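Local coordinates for exodeoxyribonuclease III (Archaeoglobus fulgidus, PDB 2VOA), which cleaves DNA at abasic sites as an AP endonuclease and, as is general in its family, probably also works as a metal-dependent 3'-5' exonuclease, at residues N10-R13 with S14-I18; Q108-K111 with I112-K116; H129-Q132 with K133-F137; A235-K238 with P239-E243. The protein carries 1 engineered substitution. One frame throughout, in Å; residues are numbered along the deposited sequence.

In the fold
Four short turns of the chain, each formed by adjoining residues, illustrate how a DNase I-like fold shapes its loops. From the N terminus, contact 1 closes the turn between strand 2-8 and helix 16-26. Contacts 2 and 3 then mark the two ends of helix 115-134, their centres about 27 Å apart; contact 3 leads on toward strand 141-144. Contact 4 follows strand 230-235, an outermost strand of the sheet that holds strand 2-8; strands 99-105 and 141-144 belong to the second. The four come in series, neither nesting nor crossing. Contacts 1 and 4 touch, H17 donating to the E243 carbonyl and I18 packing on P239 and A242. Contacts 1 and 2 bind different strands of DNA.

Contact 1 (N10-R13 with S14-I18); sequences NSIR and SRLHI. With nucleotides of chain C.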
loop_
_atom_site.group_PDB
_atom_site.type_symbol
_atom_site.label_atom_id
_atom_site.label_comp_id
_atom_site.label_asym_id
_atom_site.label_seq_id
_atom_site.Cartn_x
_atom_site.Cartn_y
_atom_site.Cartn_z
ATOM N N ASN A 10 -0.473 -4.373 13.752
ATOM C CA ASN A 10 0.222 -4.964 12.588
ATOM C C ASN A 10 0.990 -3.925 11.747
ATOM O O ASN A 10 0.689 -3.701 10.577
ATOM C CB ASN A 10 -0.704 -5.862 11.727
ATOM C CG ASN A 10 0.016 -6.470 10.538
ATOM O OD1 ASN A 10 1.197 -6.802 10.633
ATOM N ND2 ASN A 10 -0.671 -6.575 9.401
ATOM N N SER A 11 1.982 -3.301 12.390
ATOM C CA SER A 11 2.860 -2.239 11.837
ATOM C C SER A 11 2.228 -0.850 11.973
ATOM O O SER A 11 1.307 -0.462 11.206
ATOM C CB SER A 11 3.321 -2.478 10.389
ATOM O OG SER A 11 4.274 -1.479 10.003
ATOM N N ILE A 12 2.735 -0.098 12.944
ATOM C CA ILE A 12 2.152 1.220 13.219
ATOM C C ILE A 12 2.269 2.143 11.993
ATOM O O ILE A 12 1.329 2.894 11.685
ATOM C CB ILE A 12 2.696 1.867 14.527
ATOM C CG1 ILE A 12 1.938 3.158 14.889
ATOM C CG2 ILE A 12 4.205 2.093 14.458
ATOM C CD1 ILE A 12 0.418 3.031 14.973
ATOM N N ARG A 13 3.393 2.070 11.291
ATOM C CA ARG A 13 3.616 2.949 10.129
ATOM C C ARG A 13 2.646 2.650 8.978
ATOM O O ARG A 13 2.382 3.511 8.132
ATOM C CB ARG A 13 5.067 2.878 9.662
ATOM C CG ARG A 13 6.058 3.624 10.549
ATOM C CD ARG A 13 7.489 3.322 10.097
ATOM N NE ARG A 13 7.703 1.875 10.181
ATOM C CZ ARG A 13 8.804 1.220 9.822
ATOM N NH1 ARG A 13 9.880 1.859 9.331
ATOM N NH2 ARG A 13 8.818 -0.093 9.969
ATOM N N SER A 14 2.102 1.435 8.974
ATOM C CA SER A 14 1.082 1.026 7.999
ATOM C C SER A 14 -0.355 1.096 8.547
ATOM O O SER A 14 -1.284 0.682 7.859
ATOM C CB SER A 14 1.367 -0.384 7.486
ATOM O OG SER A 14 2.476 -0.367 6.605
ATOM N N ARG A 15 -0.536 1.644 9.755
ATOM C CA ARG A 15 -1.858 1.663 10.410
ATOM C C ARG A 15 -2.272 3.013 11.018
ATOM O O ARG A 15 -3.299 3.097 11.714
ATOM C CB ARG A 15 -1.953 0.551 11.474
ATOM C CG ARG A 15 -3.341 -0.147 11.571
ATOM C CD ARG A 15 -3.674 -0.912 10.273
ATOM N NE ARG A 15 -2.666 -1.950 10.022
ATOM C CZ ARG A 15 -2.473 -2.572 8.869
ATOM N NH1 ARG A 15 -3.223 -2.286 7.813
ATOM N NH2 ARG A 15 -1.508 -3.492 8.775
ATOM N N LEU A 16 -1.490 4.062 10.756
ATOM C CA LEU A 16 -1.837 5.399 11.271
ATOM C C LEU A 16 -3.196 5.874 10.759
ATOM O O LEU A 16 -3.920 6.595 11.462
ATOM C CB LEU A 16 -0.747 6.426 10.935
ATOM C CG LEU A 16 0.605 6.245 11.642
ATOM C CD1 LEU A 16 1.642 7.189 11.053
ATOM C CD2 LEU A 16 0.495 6.440 13.172
ATOM N N HIS A 17 -3.554 5.456 9.548
ATOM C CA HIS A 17 -4.837 5.846 8.968
ATOM C C HIS A 17 -6.013 5.256 9.756
ATOM O O HIS A 17 -7.153 5.706 9.574
ATOM C CB HIS A 17 -4.922 5.420 7.500
ATOM C CG HIS A 17 -5.001 3.937 7.317
ATOM N ND1 HIS A 17 -3.902 3.111 7.437
ATOM C CD2 HIS A 17 -6.055 3.128 7.056
ATOM C CE1 HIS A 17 -4.275 1.857 7.237
ATOM N NE2 HIS A 17 -5.576 1.843 6.997
ATOM N N ILE A 18 -5.735 4.245 10.589
ATOM C CA ILE A 18 -6.722 3.657 11.491
ATOM C C ILE A 18 -6.555 4.256 12.885
ATOM O O ILE A 18 -7.507 4.756 13.460
ATOM C CB ILE A 18 -6.573 2.090 11.635
ATOM C CG1 ILE A 18 -6.764 1.379 10.288
ATOM C CG2 ILE A 18 -7.556 1.549 12.666
ATOM C CD1 ILE A 18 -8.133 1.590 9.657
ATOM P P DG C 3 -1.301 -4.463 5.011
ATOM O OP1 DG C 3 -2.637 -4.090 5.530
ATOM O OP2 DG C 3 -0.843 -3.977 3.674
ATOM O "O5'" DG C 3 -0.177 -4.037 6.051
ATOM C "C5'" DG C 3 1.210 -4.105 5.787
ATOM C "C4'" DG C 3 1.850 -4.764 6.986
ATOM O "O4'" DG C 3 1.466 -6.163 7.044
ATOM C "C3'" DG C 3 3.366 -4.758 6.973
ATOM O "O3'" DG C 3 3.839 -3.559 7.522
ATOM C "C2'" DG C 3 3.660 -5.953 7.879
ATOM C "C1'" DG C 3 2.635 -6.925 7.332
ATOM N N9 DG C 3 3.040 -7.703 6.147
ATOM C C8 DG C 3 2.532 -7.604 4.870
ATOM N N7 DG C 3 3.071 -8.425 4.013
ATOM C C5 DG C 3 4.009 -9.129 4.758
ATOM C C6 DG C 3 4.903 -10.165 4.360
ATOM O O6 DG C 3 5.025 -10.672 3.235
ATOM N N1 DG C 3 5.697 -10.608 5.423
ATOM C C2 DG C 3 5.615 -10.113 6.710
ATOM N N2 DG C 3 6.451 -10.647 7.609
ATOM N N3 DG C 3 4.778 -9.135 7.093
ATOM C C4 DG C 3 3.999 -8.698 6.074
ATOM P P DG C 4 4.896 -2.630 6.749
ATOM O OP1 DG C 4 4.854 -1.306 7.405
ATOM O OP2 DG C 4 4.662 -2.745 5.284
ATOM O "O5'" DG C 4 6.309 -3.300 7.068
ATOM C "C5'" DG C 4 6.725 -3.482 8.431
ATOM C "C4'" DG C 4 7.687 -4.650 8.562
ATOM O "O4'" DG C 4 7.027 -5.864 8.162
ATOM C "C3'" DG C 4 8.931 -4.586 7.677
ATOM O "O3'" DG C 4 9.909 -3.798 8.313
ATOM C "C2'" DG C 4 9.334 -6.066 7.651
ATOM C "C1'" DG C 4 7.960 -6.731 7.526
ATOM N N9 DG C 4 7.555 -6.998 6.135
ATOM C C8 DG C 4 6.579 -6.363 5.391
ATOM N N7 DG C 4 6.441 -6.843 4.181
ATOM C C5 DG C 4 7.401 -7.869 4.091
ATOM C C6 DG C 4 7.750 -8.757 3.024
ATOM O O6 DG C 4 7.263 -8.818 1.878
ATOM N N1 DG C 4 8.791 -9.637 3.358
ATOM C C2 DG C 4 9.408 -9.668 4.599
ATOM N N2 DG C 4 10.390 -10.577 4.775
ATOM N N3 DG C 4 9.090 -8.843 5.599
ATOM C C4 DG C 4 8.078 -7.977 5.291
#
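R15 reaches N10 by folding its chain twice, at chi2 (65°) and chi3 (60°), which swings the guanidinium back over the loop that it follows. This loop joins strand 2-8 to helix 16-26 in the DNase I-like fold, and it binds the backbone of one DNA strand. The R15 NH2 donates to N10 O at 2.8 Å, the carbonyl lying near the edge of the guanidinium and a little out of its plane. The same nitrogen also gives a bond to O5' of DG3 of chain C, while R15 NH1 meets OP1 of that nucleotide at 3.0 Å. Further bonds, from NE to V9 O and from NH1 to K244 O, help to fix the rotation of the group.

The extended first torsion of N10 (chi1 -180°) carries ND2 to the sugar O4' of DG3 at 3.2 Å. Its OD1 is taken by K37 and its ND2 is shared with Y203, close to N8 and D247, which are predicted magnesium ligands. The next phosphate is gripped by two hydroxyls: S11 OG and S14 OG each donate to OP1 of DG4 of chain C, both at 2.7 Å. The anion is thus held by short hydroxyl bonds and its neighbour by the arginine.

Behind this polar front the backbone turns into the helix, R15 taking the N-cap position. R15 N bonds to I12 O at 3.0 Å, coming from above the carbonyl plane. On the side away from the DNA, I12 and L16 pack against F48 of helix 45-49, and I12 CD1 lies 3.9 Å from L16 CD2.

Contact 2 (Q108-K111 with I112-K116); sequences QGFK and IDSEK. With nucleotides of chain D.
This is a surface helix-capping contact, in which S114 closes the loop G109-K111 onto the start of helix 115-134, after strand 99-105. K111 to S114 form a type I beta turn, with S114 N donating to K111 O at 3.0 Å, and S114 is the N-cap. Its hydroxyl sits between the backbone N and the carbonyl carbon (chi1 64°), a rotation that lets OG donate to the same K111 O over a short 2.5 Å, in the carbonyl plane. Two donors from one residue therefore grip that oxygen, while OG in turn accepts from Y117 N in the first turn of the helix.

F110 leans over the cap. The edge of its ring meets S114, with CD2 3.9 Å from S114 CB, and its CB lies 3.8 Å from K116 CD. Upstream, F110 N donates to Q108 OE1 from above the amide carbonyl plane, which braces the loop from within; Q108 NE2 goes to the modified residue OCS at position 167.

Past F110 the K116 chain runs out extended to the DNA, where its NZ donates to OP2 of DC10 of chain D at 3.1 Å.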
loop_
_atom_site.group_PDB
_atom_site.type_symbol
_atom_site.label_atom_id
_atom_site.label_comp_id
_atom_site.label_asym_id
_atom_site.label_seq_id
_atom_site.Cartn_x
_atom_site.Cartn_y
_atom_site.Cartn_z
ATOM N N GLN A 108 4.236 -15.729 20.137
ATOM C CA GLN A 108 3.130 -16.513 19.580
ATOM C C GLN A 108 3.372 -18.038 19.670
ATOM O O GLN A 108 2.459 -18.781 20.002
ATOM C CB GLN A 108 2.844 -16.078 18.144
ATOM C CG GLN A 108 1.557 -16.673 17.592
ATOM C CD GLN A 108 1.776 -17.888 16.692
ATOM O OE1 GLN A 108 2.904 -18.239 16.313
ATOM N NE2 GLN A 108 0.678 -18.521 16.323
ATOM N N GLY A 109 4.598 -18.484 19.404
ATOM C CA GLY A 109 4.973 -19.893 19.618
ATOM C C GLY A 109 5.154 -20.761 18.380
ATOM O O GLY A 109 5.781 -21.821 18.469
ATOM N N PHE A 110 4.592 -20.336 17.248
ATOM C CA PHE A 110 4.766 -21.021 15.938
ATOM C C PHE A 110 4.039 -22.382 15.843
ATOM O O PHE A 110 2.947 -22.487 15.263
ATOM C CB PHE A 110 6.263 -21.181 15.583
ATOM C CG PHE A 110 6.509 -21.838 14.248
ATOM C CD1 PHE A 110 5.785 -21.449 13.121
ATOM C CD2 PHE A 110 7.468 -22.846 14.117
ATOM C CE1 PHE A 110 6.010 -22.055 11.877
ATOM C CE2 PHE A 110 7.710 -23.465 12.871
ATOM C CZ PHE A 110 6.976 -23.068 11.751
ATOM N N LYS A 111 4.652 -23.431 16.407
ATOM C CA LYS A 111 4.043 -24.765 16.461
ATOM C C LYS A 111 4.436 -25.394 17.782
ATOM O O LYS A 111 5.533 -25.130 18.284
ATOM C CB LYS A 111 4.536 -25.656 15.316
ATOM C CG LYS A 111 4.021 -25.245 13.929
ATOM C CD LYS A 111 4.921 -25.821 12.843
ATOM C CE LYS A 111 4.195 -25.954 11.512
ATOM N NZ LYS A 111 5.019 -26.722 10.529
ATOM N N ILE A 112 3.565 -26.242 18.324
ATOM C CA ILE A 112 3.824 -26.819 19.647
ATOM C C ILE A 112 5.089 -27.674 19.755
ATOM O O ILE A 112 5.613 -27.806 20.859
ATOM C CB ILE A 112 2.615 -27.591 20.218
ATOM C CG1 ILE A 112 2.202 -28.745 19.305
ATOM C CG2 ILE A 112 1.466 -26.608 20.457
ATOM C CD1 ILE A 112 1.212 -29.702 19.981
ATOM N N ASP A 113 5.579 -28.202 18.627
ATOM C CA ASP A 113 6.787 -29.045 18.630
ATOM C C ASP A 113 8.082 -28.250 18.429
ATOM O O ASP A 113 9.176 -28.847 18.329
ATOM C CB ASP A 113 6.664 -30.191 17.607
ATOM C CG ASP A 113 6.491 -29.696 16.177
ATOM O OD1 ASP A 113 5.707 -28.759 15.940
ATOM O OD2 ASP A 113 7.123 -30.274 15.271
ATOM N N SER A 114 7.966 -26.917 18.390
ATOM C CA SER A 114 9.113 -26.051 18.100
ATOM C C SER A 114 9.775 -25.511 19.359
ATOM O O SER A 114 9.152 -25.428 20.439
ATOM C CB SER A 114 8.686 -24.870 17.223
ATOM O OG SER A 114 7.779 -24.041 17.911
ATOM N N GLU A 115 11.031 -25.099 19.195
ATOM C CA GLU A 115 11.723 -24.323 20.222
ATOM C C GLU A 115 10.959 -23.040 20.581
ATOM O O GLU A 115 10.862 -22.689 21.757
ATOM C CB GLU A 115 13.180 -24.032 19.791
ATOM C CG GLU A 115 13.995 -23.208 20.786
ATOM C CD GLU A 115 14.225 -23.901 22.123
ATOM O OE1 GLU A 115 14.120 -25.152 22.203
ATOM O OE2 GLU A 115 14.519 -23.172 23.100
ATOM N N LYS A 116 10.380 -22.366 19.583
ATOM C CA LYS A 116 9.631 -21.128 19.833
ATOM C C LYS A 116 8.498 -21.357 20.820
ATOM O O LYS A 116 8.214 -20.480 21.622
ATOM C CB LYS A 116 9.056 -20.541 18.551
ATOM C CG LYS A 116 10.093 -20.178 17.484
ATOM C CD LYS A 116 9.404 -19.303 16.430
ATOM C CE LYS A 116 10.357 -18.824 15.347
ATOM N NZ LYS A 116 9.720 -17.697 14.590
ATOM P P DC D 10 6.630 -14.879 14.657
ATOM O OP1 DC D 10 6.930 -14.074 15.875
ATOM O OP2 DC D 10 6.903 -16.346 14.621
ATOM O "O5'" DC D 10 5.095 -14.676 14.335
ATOM C "C5'" DC D 10 4.526 -13.382 14.374
ATOM C "C4'" DC D 10 3.101 -13.519 13.897
ATOM O "O4'" DC D 10 3.089 -13.851 12.489
ATOM C "C3'" DC D 10 2.320 -14.643 14.564
ATOM O "O3'" DC D 10 1.142 -14.104 15.102
ATOM C "C2'" DC D 10 1.999 -15.656 13.462
ATOM C "C1'" DC D 10 2.021 -14.742 12.239
ATOM N N1 DC D 10 2.256 -15.376 10.904
ATOM C C2 DC D 10 1.476 -14.916 9.827
ATOM O O2 DC D 10 0.621 -14.036 10.012
ATOM N N3 DC D 10 1.677 -15.453 8.596
ATOM C C4 DC D 10 2.600 -16.396 8.420
ATOM N N4 DC D 10 2.731 -16.881 7.179
ATOM C C5 DC D 10 3.410 -16.886 9.504
ATOM C C6 DC D 10 3.211 -16.346 10.720
#

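Contact 3 (H129-Q132 with K133-F137); sequences HYLQ and KTVDF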
loop_
_atom_site.group_PDB
_atom_site.type_symbol
_atom_site.label_atom_id
_atom_site.label_comp_id
_atom_site.label_asym_id
_atom_site.label_seq_id
_atom_site.Cartn_x
_atom_site.Cartn_y
_atom_site.Cartn_z
ATOM N N HIS A 129 6.655 -14.551 37.407
ATOM C CA HIS A 129 7.530 -14.121 38.496
ATOM C C HIS A 129 7.738 -12.607 38.485
ATOM O O HIS A 129 7.781 -11.972 39.549
ATOM C CB HIS A 129 8.822 -14.928 38.462
ATOM C CG HIS A 129 8.599 -16.368 38.800
ATOM N ND1 HIS A 129 8.210 -16.775 40.061
ATOM C CD2 HIS A 129 8.656 -17.487 38.041
ATOM C CE1 HIS A 129 8.067 -18.090 40.070
ATOM N NE2 HIS A 129 8.324 -18.547 38.857
ATOM N N TYR A 130 7.795 -12.040 37.283
ATOM C CA TYR A 130 7.963 -10.595 37.113
ATOM C C TYR A 130 6.787 -9.818 37.719
ATOM O O TYR A 130 6.989 -8.864 38.499
ATOM C CB TYR A 130 8.199 -10.261 35.636
ATOM C CG TYR A 130 8.190 -8.781 35.301
ATOM C CD1 TYR A 130 9.310 -7.975 35.514
ATOM C CD2 TYR A 130 7.044 -8.189 34.762
ATOM C CE1 TYR A 130 9.280 -6.590 35.186
ATOM C CE2 TYR A 130 7.009 -6.830 34.448
ATOM C CZ TYR A 130 8.124 -6.051 34.647
ATOM O OH TYR A 130 8.076 -4.702 34.330
ATOM N N LEU A 131 5.566 -10.239 37.392
ATOM C CA LEU A 131 4.361 -9.573 37.910
ATOM C C LEU A 131 4.121 -9.860 39.386
ATOM O O LEU A 131 3.715 -8.973 40.124
ATOM C CB LEU A 131 3.148 -9.969 37.092
ATOM C CG LEU A 131 3.262 -9.513 35.628
ATOM C CD1 LEU A 131 2.131 -10.159 34.838
ATOM C CD2 LEU A 131 3.288 -7.982 35.464
ATOM N N GLN A 132 4.383 -11.092 39.822
ATOM C CA GLN A 132 4.297 -11.425 41.248
ATOM C C GLN A 132 5.205 -10.509 42.084
ATOM O O GLN A 132 4.843 -10.091 43.198
ATOM C CB GLN A 132 4.693 -12.889 41.468
ATOM C CG GLN A 132 4.530 -13.367 42.890
ATOM C CD GLN A 132 4.951 -14.807 43.054
ATOM O OE1 GLN A 132 6.036 -15.216 42.604
ATOM N NE2 GLN A 132 4.114 -15.588 43.728
ATOM N N LYS A 133 6.383 -10.198 41.540
ATOM C CA LYS A 133 7.404 -9.424 42.241
ATOM C C LYS A 133 7.096 -7.927 42.263
ATOM O O LYS A 133 7.411 -7.234 43.243
ATOM C CB LYS A 133 8.773 -9.696 41.593
ATOM C CG LYS A 133 9.868 -8.708 41.909
ATOM C CD LYS A 133 11.179 -9.167 41.302
ATOM C CE LYS A 133 11.978 -7.988 40.785
ATOM N NZ LYS A 133 13.254 -8.443 40.151
ATOM N N THR A 134 6.478 -7.444 41.185
ATOM C CA THR A 134 6.409 -6.003 40.919
ATOM C C THR A 134 5.012 -5.364 40.958
ATOM O O THR A 134 4.914 -4.128 41.004
ATOM C CB THR A 134 7.037 -5.663 39.567
ATOM O OG1 THR A 134 6.264 -6.251 38.518
ATOM C CG2 THR A 134 8.508 -6.144 39.496
ATOM N N VAL A 135 3.956 -6.175 40.923
ATOM C CA VAL A 135 2.583 -5.629 40.937
ATOM C C VAL A 135 1.979 -5.531 42.346
ATOM O O VAL A 135 2.006 -6.497 43.122
ATOM C CB VAL A 135 1.631 -6.420 40.017
ATOM C CG1 VAL A 135 0.176 -5.951 40.218
ATOM C CG2 VAL A 135 2.032 -6.247 38.562
ATOM N N ASP A 136 1.419 -4.366 42.658
ATOM C CA ASP A 136 0.729 -4.190 43.933
ATOM C C ASP A 136 -0.742 -4.457 43.652
ATOM O O ASP A 136 -1.392 -3.666 42.970
ATOM C CB ASP A 136 0.956 -2.773 44.476
ATOM C CG ASP A 136 0.189 -2.506 45.758
ATOM O OD1 ASP A 136 -0.527 -3.408 46.243
ATOM O OD2 ASP A 136 0.340 -1.392 46.313
ATOM N N PHE A 137 -1.255 -5.574 44.172
ATOM C CA PHE A 137 -2.627 -5.984 43.855
ATOM C C PHE A 137 -3.699 -5.223 44.642
ATOM O O PHE A 137 -4.882 -5.367 44.360
ATOM C CB PHE A 137 -2.789 -7.507 43.962
ATOM C CG PHE A 137 -2.157 -8.239 42.816
ATOM C CD1 PHE A 137 -0.803 -8.567 42.837
ATOM C CD2 PHE A 137 -2.911 -8.542 41.683
ATOM C CE1 PHE A 137 -0.221 -9.220 41.752
ATOM C CE2 PHE A 137 -2.338 -9.171 40.605
ATOM C CZ PHE A 137 -0.995 -9.518 40.631
HETATM O O HOH W 1 2.599 -9.064 43.779
#
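H129 to T134 are the last turns of helix 115-134, and the backbone unwinds there in steps. K133 N still gives a regular helical bond to H129 O, at 3.0 Å. One residue on, T134 N is weakly shared between Y130 O and L131 O. V135 is the first residue to leave helical angles, yet its N still bonds to L131 O at 2.9 Å. Beyond it, a water donates to both Q132 O and V135 O, the second at 2.7 Å, and so bridges the last turn to the departing chain.

The T134 side chain adds a shorter bond to those weak amide ones. With chi1 at 65°, OG1 is flanked by its own N and C, and the hydroxyl turns back along the helix to donate to Y130 O at 2.7 Å, from above the carbonyl plane. T134 OG1 also sits over the centre of the Y130 ring, 4.1 Å above its plane. R93 NH1 bonds both to this hydroxyl and to Y130 OH, tying the two side chains to one partner. L131 and V135 point the same way, side by side, with L131 CD2 3.8 Å from V135 CG2. V135 CG1 in turn rests on one face of the F137 ring, offset toward its rim, while the bridging water lies at the edge of that ring.

Far from the bound DNA, the turn belongs to a beta-alpha-beta unit made of strand 99-105, helix 115-134 and strand 141-144. Y130 and V135 face strand 91-96, and F137 meets F184 edge-to-face before the chain enters strand 141-144.

Contact 4 (A235-K238 with P239-E243); sequences ADIK and PRLAE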
loop_
_atom_site.group_PDB
_atom_site.type_symbol
_atom_site.label_atom_id
_atom_site.label_comp_id
_atom_site.label_asym_id
_atom_site.label_seq_id
_atom_site.Cartn_x
_atom_site.Cartn_y
_atom_site.Cartn_z
ATOM N N ALA A 235 -15.044 -5.253 22.250
ATOM C CA ALA A 235 -14.155 -5.230 21.096
ATOM C C ALA A 235 -14.796 -4.367 20.029
ATOM O O ALA A 235 -15.987 -4.501 19.749
ATOM C CB ALA A 235 -13.876 -6.660 20.566
ATOM N N ASP A 236 -14.016 -3.478 19.438
ATOM C CA ASP A 236 -14.536 -2.575 18.397
ATOM C C ASP A 236 -14.316 -3.126 16.988
ATOM O O ASP A 236 -13.198 -3.118 16.479
ATOM C CB ASP A 236 -13.897 -1.189 18.560
ATOM C CG ASP A 236 -14.510 -0.130 17.646
ATOM O OD1 ASP A 236 -14.057 1.040 17.752
ATOM O OD2 ASP A 236 -15.432 -0.444 16.842
ATOM N N ILE A 237 -15.393 -3.618 16.365
ATOM C CA ILE A 237 -15.318 -4.216 15.026
ATOM C C ILE A 237 -15.092 -3.183 13.897
ATOM O O ILE A 237 -14.616 -3.526 12.799
ATOM C CB ILE A 237 -16.581 -5.105 14.732
ATOM C CG1 ILE A 237 -16.387 -6.010 13.493
ATOM C CG2 ILE A 237 -17.827 -4.252 14.582
ATOM C CD1 ILE A 237 -15.279 -7.013 13.616
ATOM N N LYS A 238 -15.443 -1.920 14.149
ATOM C CA LYS A 238 -15.405 -0.904 13.082
ATOM C C LYS A 238 -14.036 -0.760 12.366
ATOM O O LYS A 238 -13.993 -0.819 11.124
ATOM C CB LYS A 238 -15.941 0.449 13.575
ATOM C CG LYS A 238 -17.421 0.424 13.895
ATOM C CD LYS A 238 -17.918 1.798 14.315
ATOM C CE LYS A 238 -19.336 1.705 14.875
ATOM N NZ LYS A 238 -19.501 2.609 16.063
ATOM N N PRO A 239 -12.934 -0.584 13.128
ATOM C CA PRO A 239 -11.615 -0.523 12.465
ATOM C C PRO A 239 -11.241 -1.802 11.691
ATOM O O PRO A 239 -10.469 -1.722 10.725
ATOM C CB PRO A 239 -10.620 -0.274 13.610
ATOM C CG PRO A 239 -11.385 -0.342 14.896
ATOM C CD PRO A 239 -12.856 -0.425 14.596
ATOM N N ARG A 240 -11.796 -2.949 12.099
ATOM C CA ARG A 240 -11.549 -4.230 11.403
ATOM C C ARG A 240 -12.241 -4.337 10.025
ATOM O O ARG A 240 -11.847 -5.130 9.167
ATOM C CB ARG A 240 -11.926 -5.412 12.310
ATOM C CG ARG A 240 -11.547 -6.801 11.747
ATOM C CD ARG A 240 -10.032 -6.952 11.607
ATOM N NE ARG A 240 -9.566 -8.244 11.062
ATOM C CZ ARG A 240 -9.538 -8.544 9.759
ATOM N NH1 ARG A 240 -10.031 -7.696 8.860
ATOM N NH2 ARG A 240 -9.083 -9.717 9.345
ATOM N N LEU A 241 -13.290 -3.542 9.852
ATOM C CA LEU A 241 -14.043 -3.469 8.601
ATOM C C LEU A 241 -13.572 -2.336 7.692
ATOM O O LEU A 241 -13.992 -2.245 6.518
ATOM C CB LEU A 241 -15.530 -3.281 8.918
ATOM C CG LEU A 241 -16.215 -4.304 9.831
ATOM C CD1 LEU A 241 -17.571 -3.777 10.279
ATOM C CD2 LEU A 241 -16.407 -5.616 9.102
ATOM N N ALA A 242 -12.719 -1.460 8.219
ATOM C CA ALA A 242 -12.237 -0.326 7.436
ATOM C C ALA A 242 -11.230 -0.779 6.375
ATOM O O ALA A 242 -10.785 -1.944 6.385
ATOM C CB ALA A 242 -11.630 0.725 8.352
ATOM N N GLU A 243 -10.866 0.134 5.472
ATOM C CA GLU A 243 -9.891 -0.180 4.418
ATOM C C GLU A 243 -8.500 -0.371 5.017
ATOM O O GLU A 243 -8.119 0.348 5.944
ATOM C CB GLU A 243 -9.893 0.891 3.317
ATOM C CG GLU A 243 -10.972 0.641 2.282
ATOM C CD GLU A 243 -10.722 -0.646 1.501
ATOM O OE1 GLU A 243 -11.387 -1.669 1.804
ATOM O OE2 GLU A 243 -9.839 -0.636 0.605
#
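The carboxylate of D236 presents one face to the ring of P239, the two side chains crossing at about a right angle. P239 CD lies almost over the carboxylate carbon, 3.5 Å from D236 CG. K238 N approaches on the same face, donating to D236 OD2 at 3.1 Å from 45° out of the carboxylate plane. This bond from a side chain to the amide two residues on is an Asx turn, and here it caps the short helical turn 238-241 that follows strand 230-235, an edge strand of its sheet in the DNase I-like fold. The other oxygen, OD1, accepts from W22 NE1 of helix 16-26, so both ends of the carboxylate are engaged and its rotation is settled.

P239 brings no amide hydrogen to the turn, but its ring lies against the face of the capping carboxylate and also packs on I18 and W22 of helix 16-26. The backbone bonds that follow are modest. R240 N and L241 N give weak ones to I237 O, and L241 N gives a better one to K238 O at 3.1 Å, from well above the carbonyl plane.

R240, bent at chi2 (64°), leads its guanidinium away from the turn toward D247, a predicted magnesium ligand: its NE bonds to D247 O and its NH2 to Y201 O. The base of that side chain is met by I237, whose CD1 lies 3.9 Å from R240 CB. One carbon nearer the backbone, I237 CG1 packs 4.0 Å from L241 CG.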